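Local coordinates for protein receptor-type adenylate cyclase gresag 4.1 (Trypanosoma brucei, PDB 1FX2) that catalyses the conversion of ATP to 3',5'-cyclic AMP and diphosphate through its class-3 cyclase domain, the part described here, and may act as a receptor, at residues A[17-22]-A[61-66]; A[136-141]-A[174-179]. One frame throughout, in Å; residues are numbered along the deposited sequence. Where two conformers were deposited one is given.

Interactions 1 and 2 lie in one mixed beta sheet of the cyclase catalytic domain, with centres about 12 Å apart. Strands 13-20 and 134-141 are neighbours in that sheet and join them. A probable hydrogen bond of 3.0 Å runs from G137 N to F17 O. Beside it T18 CG2 packs on V136 CG2 at 4.1 Å. Interaction 1 holds D19 and D62, the predicted magnesium ligands. In interaction 2 the V136 side chain is about 8 Å from that of D19. Its G174 belongs to the pocket where dithiothreitol (2,3-dihydroxy-1,4-dithiobutane) is seen in this crystal.

Interaction 1: A[17-22]-A[61-66]; sequences FTDIES and GDSFMI. With SO4 (sulfate ion), chain B.
D19 OD2 is gripped by S63 OG and by a water. S63 OG donates to D19 OD2 over 2.6 Å and comes from above the carboxylate plane. The water lies between D19 OD2 and D62 OD2 and is within hydrogen-bonding distance of both. D62 OD2 also accepts from I20 N at 2.8 Å in a fairly straight bond (166°). That donor too stands above its carboxylate plane. The D62 CG sits between its own backbone N and carbonyl carbon (chi1 53°), which carries the acid across to I20. There I20 CD1 rests against D62 CB at 3.5 Å. The other oxygen, D62 OD1, bonds to S23.

Further along, strands 13-20 and 63-68 run antiparallel. T18 and F64 form a hydrogen-bonded pair, with T18 N 3.0 Å from F64 O and F64 N donating back to T18 O. A second water links T18 OG1 to D62 O. F17 and M65 form the next, non-hydrogen-bonded pair. The extended M65 lies alongside F17. M65 CG touches F17 CZ at 3.4 Å, and the M65 sulfur makes an oblique Met-aromatic contact. F17 also packs on helix 159-169.

A sulfate ion, probably from the crystallisation liquor, is also held by R135 and R228; sulfate O3 accepts from S22 N at 2.9 Å.

D19 OD2 and D62 OD2 are only 3.7 Å apart. This closeness is consistent with the predicted magnesium site, where a bound cation could bring the two carboxylates together.

Interaction 2: A[136-141]-A[174-179]; sequences VGIHTG and GQVLMT
V136, G137 and I138 pair in parallel with V176, L177 and M178. This joins two neighbouring strands of the central mixed sheet of the class-3 cyclase domain. The segment axes are 4.7 Å apart and cross at -17°.

Four backbone hydrogen bonds make the ladder. V136 N donates to Q175 O and L177 N to V136 O. I138 N then donates to L177 O at 2.8 Å and T179 N to I138 O at 3.0 Å. Each of V136 and I138 therefore uses both its N-H and its C=O toward the same neighbouring strand. The other edge of G137 faces strand 13-20, through its bond with F17. The weaker CA-H...O contacts fill in between, such as G137 CA to L177 O at 3.3 Å.

The apolar contacts lie on the face that carries V136, I138, V176 and M178. V136 and V176 stand side by side and point the same way, with V136 CB 3.8 Å from V176 CG2. I138 CD1 lies 3.9 Å from V176 CG1. In the conformer given for M178, I138 CD1 also meets M178 CG. Helix 71-87 covers this face through A78 and Q82, and A182 of helix 180-184 also packs on I138.

The side-chain polar contact is at the end of the pairing. The H139 CG is anti to its backbone N (chi1 172°), and this turns the imidazole to T179. T179 stands at the N-cap position of helix 180-184, where its hydroxyl takes the backbone N-H of A182. H139 ND1 and T179 OG1 are hydrogen-bonded at 2.8 Å, either being a possible donor, and the hydroxyl oxygen lies in the plane of the ring at its edge.

Interaction 1: A[17-22]-A[61-66]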
ATOM      1  N   PHE A  17      15.345   7.590   5.784  1.00  7.17           N
ATOM      2  CA  PHE A  17      15.882   8.870   5.323  1.00  6.12           C
ATOM      3  C   PHE A  17      15.010   9.955   5.869  1.00  5.53           C
ATOM      4  O   PHE A  17      13.796   9.811   5.997  1.00  6.45           O
ATOM      5  CB  PHE A  17      15.869   8.978   3.752  1.00  8.36           C
ATOM      6  CG  PHE A  17      16.961   8.201   3.115  1.00  8.60           C
ATOM      7  CD1 PHE A  17      16.840   6.834   2.917  1.00 12.02           C
ATOM      8  CD2 PHE A  17      18.135   8.829   2.761  1.00 10.09           C
ATOM      9  CE1 PHE A  17      17.888   6.069   2.353  1.00 11.68           C
ATOM     10  CE2 PHE A  17      19.194   8.047   2.179  1.00 10.95           C
ATOM     11  CZ  PHE A  17      19.046   6.654   1.978  1.00 12.19           C
ATOM     12  N   THR A  18      15.649  11.066   6.260  1.00  6.97           N
ATOM     13  CA  THR A  18      14.926  12.212   6.819  1.00  7.63           C
ATOM     14  C   THR A  18      15.447  13.476   6.179  1.00  9.48           C
ATOM     15  O   THR A  18      16.630  13.600   5.787  1.00  9.39           O
ATOM     16  CB  THR A  18      15.081  12.358   8.347  1.00  8.43           C
ATOM     17  OG1 THR A  18      16.393  12.860   8.655  1.00 10.75           O
ATOM     18  CG2 THR A  18      14.835  11.015   9.113  1.00 10.25           C
ATOM     19  N   ASP A  19      14.556  14.489   6.154  1.00  7.27           N
ATOM     20  CA  ASP A  19      14.938  15.847   5.706  1.00  6.03           C
ATOM     21  C   ASP A  19      14.070  16.848   6.337  1.00  7.20           C
ATOM     22  O   ASP A  19      12.845  16.586   6.627  1.00  8.51           O
ATOM     23  CB  ASP A  19      14.739  16.113   4.169  1.00  8.31           C
ATOM     24  CG  ASP A  19      15.884  15.643   3.338  1.00 16.68           C
ATOM     25  OD1 ASP A  19      15.881  14.494   2.814  1.00 15.82           O
ATOM     26  OD2 ASP A  19      16.823  16.413   3.146  1.00 11.82           O
ATOM     27  N   ILE A  20      14.617  18.028   6.593  1.00  6.87           N
ATOM     28  CA  ILE A  20      13.777  19.143   7.022  1.00  7.43           C
ATOM     29  C   ILE A  20      13.056  19.695   5.756  1.00  8.94           C
ATOM     30  O   ILE A  20      13.689  19.970   4.743  1.00 10.01           O
ATOM     31  CB  ILE A  20      14.629  20.267   7.605  1.00  5.57           C
ATOM     32  CG1 ILE A  20      15.221  19.810   8.948  1.00  8.97           C
ATOM     33  CG2 ILE A  20      13.723  21.556   7.825  1.00  9.37           C
ATOM     34  CD1 ILE A  20      16.305  20.815   9.449  1.00  9.76           C
ATOM     35  N   GLU A  21      11.717  19.732   5.729  0.50  6.45           N
ATOM     36  CA  GLU A  21      11.020  20.284   4.549  0.50  4.20           C
ATOM     37  C   GLU A  21      11.304  21.795   4.519  0.50  5.85           C
ATOM     38  O   GLU A  21      11.238  22.489   5.528  0.50  7.92           O
ATOM     39  CB  GLU A  21       9.512  20.079   4.688  0.50  5.47           C
ATOM     40  CG  GLU A  21       8.720  20.713   3.505  0.50  5.67           C
ATOM     41  CD  GLU A  21       7.210  20.572   3.630  0.50  7.00           C
ATOM     42  OE1 GLU A  21       6.495  21.543   3.971  0.50  9.55           O
ATOM     43  OE2 GLU A  21       6.726  19.509   3.277  0.50  6.55           O
ATOM     44  N   SER A  22      11.503  22.305   3.285  1.00  8.04           N
ATOM     45  CA  SER A  22      11.739  23.715   2.946  1.00 10.03           C
ATOM     46  C   SER A  22      12.990  24.303   3.599  1.00  7.90           C
ATOM     47  O   SER A  22      13.007  25.458   3.962  1.00  9.01           O
ATOM     48  CB  SER A  22      10.498  24.541   3.300  1.00  9.37           C
ATOM     49  OG  SER A  22       9.327  23.958   2.789  1.00 11.19           O
ATOM     50  N   GLY A  61      24.084  17.878   5.316  1.00 11.94           N
ATOM     51  CA  GLY A  61      23.162  18.975   5.635  1.00 12.14           C
ATOM     52  C   GLY A  61      22.258  18.513   6.737  1.00 11.97           C
ATOM     53  O   GLY A  61      22.714  18.079   7.804  1.00 12.62           O
ATOM     54  N   ASP A  62      20.953  18.687   6.536  1.00  8.76           N
ATOM     55  CA  ASP A  62      20.079  18.176   7.559  1.00 11.55           C
ATOM     56  C   ASP A  62      19.512  16.814   7.146  1.00  8.10           C
ATOM     57  O   ASP A  62      18.640  16.309   7.868  1.00 14.62           O
ATOM     58  CB  ASP A  62      18.890  19.156   7.841  1.00  8.11           C
ATOM     59  CG  ASP A  62      18.097  19.553   6.547  1.00 10.23           C
ATOM     60  OD1 ASP A  62      18.324  20.617   5.947  1.00 10.81           O
ATOM     61  OD2 ASP A  62      17.296  18.699   6.033  1.00 12.80           O
ATOM     62  N   SER A  63      19.987  16.216   6.095  1.00  9.65           N
ATOM     63  CA  SER A  63      19.453  14.924   5.663  1.00  9.48           C
ATOM     64  C   SER A  63      20.151  13.794   6.409  1.00 13.26           C
ATOM     65  O   SER A  63      21.385  13.626   6.266  1.00 14.99           O
ATOM     66  CB  SER A  63      19.702  14.744   4.193  1.00 15.77           C
ATOM     67  OG  SER A  63      19.329  15.879   3.333  1.00 16.06           O
ATOM     68  N   PHE A  64      19.396  12.946   7.091  1.00 10.40           N
ATOM     69  CA  PHE A  64      19.963  11.739   7.759  1.00 10.18           C
ATOM     70  C   PHE A  64      19.674  10.499   6.906  1.00 10.01           C
ATOM     71  O   PHE A  64      18.602  10.387   6.262  1.00  8.42           O
ATOM     72  CB  PHE A  64      19.355  11.473   9.168  1.00  8.88           C
ATOM     73  CG  PHE A  64      20.039  12.183  10.267  1.00 10.34           C
ATOM     74  CD1 PHE A  64      19.755  13.505  10.509  1.00 11.83           C
ATOM     75  CD2 PHE A  64      20.954  11.534  11.086  1.00 11.38           C
ATOM     76  CE1 PHE A  64      20.386  14.146  11.552  1.00 13.63           C
ATOM     77  CE2 PHE A  64      21.576  12.141  12.104  1.00 11.23           C
ATOM     78  CZ  PHE A  64      21.304  13.496  12.384  1.00 12.98           C
ATOM     79  N   MET A  65      20.652   9.580   6.927  1.00  9.03           N
ATOM     80  CA  MET A  65      20.455   8.195   6.374  1.00  8.95           C
ATOM     81  C   MET A  65      20.774   7.317   7.567  1.00  7.29           C
ATOM     82  O   MET A  65      21.902   7.312   8.091  1.00  9.19           O
ATOM     83  CB  MET A  65      21.366   7.924   5.164  1.00  9.39           C
ATOM     84  CG  MET A  65      21.142   6.469   4.674  1.00 10.44           C
ATOM     85  SD  MET A  65      22.397   6.218   3.364  1.00 11.99           S
ATOM     86  CE  MET A  65      22.181   4.447   2.989  1.00 13.12           C
ATOM     87  N   ILE A  66      19.792   6.519   7.970  1.00  7.68           N
ATOM     88  CA  ILE A  66      19.909   5.669   9.202  1.00  8.24           C
ATOM     89  C   ILE A  66      19.565   4.206   8.828  1.00  9.52           C
ATOM     90  O   ILE A  66      18.641   3.986   8.034  1.00  9.07           O
ATOM     91  CB  ILE A  66      18.881   6.152  10.273  1.00  9.23           C
ATOM     92  CG1 ILE A  66      19.212   7.608  10.702  1.00 11.99           C
ATOM     93  CG2 ILE A  66      18.940   5.221  11.543  1.00 10.45           C
ATOM     94  CD1 ILE A  66      18.065   8.294  11.387  1.00 12.81           C
TER
HETATM   95  S   SO4 B1123      12.240  20.707  -0.122  1.00 17.76           S
HETATM   96  O1  SO4 B1123      12.379  22.109  -0.434  1.00 23.52           O
HETATM   97  O2  SO4 B1123      13.525  20.032   0.087  1.00 18.92           O
HETATM   98  O3  SO4 B1123      11.366  20.547   1.011  1.00 14.73           O
HETATM   99  O4  SO4 B1123      11.566  20.074  -1.285  1.00 27.16           O
HETATM  100  O   HOH W   1      16.132  15.520   8.699  1.00 11.15           O
HETATM  101  O   HOH W   2      17.862  12.007   3.818  1.00 16.57           O
HETATM  102  O   HOH W   3      16.778  19.217   3.371  1.00 15.26           O

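Interaction 2: A[136-141]-A[174-179]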
ATOM      1  N   VAL A 136       9.953  11.878   6.450  1.00  6.33           N
ATOM      2  CA  VAL A 136      10.677  10.621   6.689  1.00  6.49           C
ATOM      3  C   VAL A 136      10.169   9.542   5.744  1.00  6.68           C
ATOM      4  O   VAL A 136       8.920   9.435   5.522  1.00  7.68           O
ATOM      5  CB  VAL A 136      10.375  10.146   8.148  1.00  6.73           C
ATOM      6  CG1 VAL A 136      11.161   8.867   8.503  1.00  9.00           C
ATOM      7  CG2 VAL A 136      10.771  11.259   9.184  1.00  8.12           C
ATOM      8  N   GLY A 137      11.126   8.760   5.231  1.00  5.74           N
ATOM      9  CA  GLY A 137      10.719   7.580   4.410  1.00  6.31           C
ATOM     10  C   GLY A 137      11.431   6.354   4.990  1.00  7.77           C
ATOM     11  O   GLY A 137      12.630   6.434   5.366  1.00  8.33           O
ATOM     12  N   ILE A 138      10.738   5.218   4.927  1.00  7.87           N
ATOM     13  CA  ILE A 138      11.265   3.979   5.479  1.00  8.18           C
ATOM     14  C   ILE A 138      11.031   2.839   4.496  1.00  7.72           C
ATOM     15  O   ILE A 138       9.931   2.767   3.898  1.00  9.10           O
ATOM     16  CB  ILE A 138      10.528   3.563   6.797  1.00  8.23           C
ATOM     17  CG1 ILE A 138      10.629   4.689   7.838  1.00  9.26           C
ATOM     18  CG2 ILE A 138      11.189   2.264   7.382  1.00 11.00           C
ATOM     19  CD1 ILE A 138       9.794   4.390   9.067  1.00  9.43           C
ATOM     20  N   HIS A 139      12.101   2.078   4.206  1.00  8.88           N
ATOM     21  CA  HIS A 139      11.883   0.900   3.319  1.00  7.61           C
ATOM     22  C   HIS A 139      12.781  -0.186   3.884  1.00  8.44           C
ATOM     23  O   HIS A 139      13.797   0.063   4.522  1.00  9.30           O
ATOM     24  CB  HIS A 139      12.316   1.263   1.867  1.00  8.65           C
ATOM     25  CG  HIS A 139      12.325   0.103   0.929  1.00  8.53           C
ATOM     26  ND1 HIS A 139      11.230  -0.726   0.706  1.00  8.92           N
ATOM     27  CD2 HIS A 139      13.352  -0.372   0.181  1.00 11.69           C
ATOM     28  CE1 HIS A 139      11.601  -1.661  -0.157  1.00 10.48           C
ATOM     29  NE2 HIS A 139      12.862  -1.474  -0.498  1.00  9.91           N
ATOM     30  N   THR A 140      12.438  -1.443   3.573  1.00  8.22           N
ATOM     31  CA  THR A 140      13.212  -2.612   4.063  1.00  8.64           C
ATOM     32  C   THR A 140      13.515  -3.482   2.876  1.00  8.84           C
ATOM     33  O   THR A 140      12.618  -3.728   2.070  1.00 11.24           O
ATOM     34  CB  THR A 140      12.386  -3.441   5.029  1.00  9.57           C
ATOM     35  OG1 THR A 140      12.076  -2.621   6.170  1.00 10.03           O
ATOM     36  CG2 THR A 140      13.207  -4.688   5.461  1.00  9.93           C
ATOM     37  N   GLY A 141      14.775  -3.870   2.745  1.00  9.11           N
ATOM     38  CA  GLY A 141      15.128  -4.783   1.618  1.00 10.66           C
ATOM     39  C   GLY A 141      16.577  -5.211   1.710  1.00 11.50           C
ATOM     40  O   GLY A 141      17.341  -4.717   2.486  1.00 10.97           O
ATOM     41  N   GLY A 174       6.577  16.530   8.488  1.00  6.29           N
ATOM     42  CA  GLY A 174       5.701  15.971   9.500  1.00  7.85           C
ATOM     43  C   GLY A 174       5.089  14.603   9.230  1.00  5.77           C
ATOM     44  O   GLY A 174       4.378  14.061  10.052  1.00  7.03           O
ATOM     45  N   GLN A 175       5.307  14.083   8.032  1.00  6.55           N
ATOM     46  CA  GLN A 175       4.717  12.828   7.565  1.00  4.92           C
ATOM     47  C   GLN A 175       5.823  11.766   7.469  1.00  7.01           C
ATOM     48  O   GLN A 175       6.966  12.047   7.102  1.00  7.13           O
ATOM     49  CB  GLN A 175       4.169  13.114   6.133  1.00  6.38           C
ATOM     50  CG  GLN A 175       3.230  11.957   5.605  1.00  7.30           C
ATOM     51  CD  GLN A 175       2.601  12.358   4.307  1.00  6.16           C
ATOM     52  OE1 GLN A 175       3.176  13.081   3.525  1.00 10.18           O
ATOM     53  NE2 GLN A 175       1.415  11.817   4.016  1.00  7.61           N
ATOM     54  N   VAL A 176       5.434  10.539   7.834  1.00  7.04           N
ATOM     55  CA  VAL A 176       6.324   9.374   7.749  1.00  6.36           C
ATOM     56  C   VAL A 176       5.671   8.376   6.807  1.00  6.16           C
ATOM     57  O   VAL A 176       4.514   7.964   7.006  1.00  7.43           O
ATOM     58  CB  VAL A 176       6.472   8.678   9.142  1.00  7.62           C
ATOM     59  CG1 VAL A 176       7.369   7.397   8.998  1.00  7.98           C
ATOM     60  CG2 VAL A 176       7.137   9.703  10.156  1.00  9.20           C
ATOM     61  N   LEU A 177       6.376   8.060   5.704  1.00  7.43           N
ATOM     62  CA  LEU A 177       5.896   7.043   4.763  1.00  6.75           C
ATOM     63  C   LEU A 177       6.737   5.796   4.863  1.00  6.72           C
ATOM     64  O   LEU A 177       7.973   5.861   5.058  1.00  7.92           O
ATOM     65  CB  LEU A 177       6.072   7.563   3.323  1.00  6.39           C
ATOM     66  CG  LEU A 177       5.210   8.822   3.039  1.00  9.03           C
ATOM     67  CD1 LEU A 177       5.445   9.249   1.528  1.00 10.04           C
ATOM     68  CD2 LEU A 177       3.709   8.645   3.313  1.00 10.50           C
ATOM     69  N   MET A 178       6.073   4.660   4.755  0.50  8.30           N
ATOM     70  CA  MET A 178       6.745   3.367   4.748  0.50  8.82           C
ATOM     71  C   MET A 178       6.297   2.639   3.484  0.50  8.71           C
ATOM     72  O   MET A 178       5.097   2.677   3.123  0.50  8.91           O
ATOM     73  CB  MET A 178       6.314   2.507   5.961  0.50 15.78           C
ATOM     74  CG  MET A 178       6.486   3.077   7.407  0.50 19.42           C
ATOM     75  SD  MET A 178       5.524   2.030   8.611  0.50 18.71           S
ATOM     76  CE  MET A 178       5.684   0.778   7.790  0.50  4.82           C
ATOM     77  N   THR A 179       7.201   1.929   2.839  1.00  8.41           N
ATOM     78  CA  THR A 179       6.739   1.112   1.707  1.00  7.82           C
ATOM     79  C   THR A 179       5.998  -0.097   2.263  1.00  9.11           C
ATOM     80  O   THR A 179       6.139  -0.470   3.438  1.00  8.89           O
ATOM     81  CB  THR A 179       7.964   0.563   0.899  1.00  7.33           C
ATOM     82  OG1 THR A 179       8.783  -0.178   1.848  1.00  8.24           O
ATOM     83  CG2 THR A 179       8.792   1.754   0.339  1.00  8.53           C
TER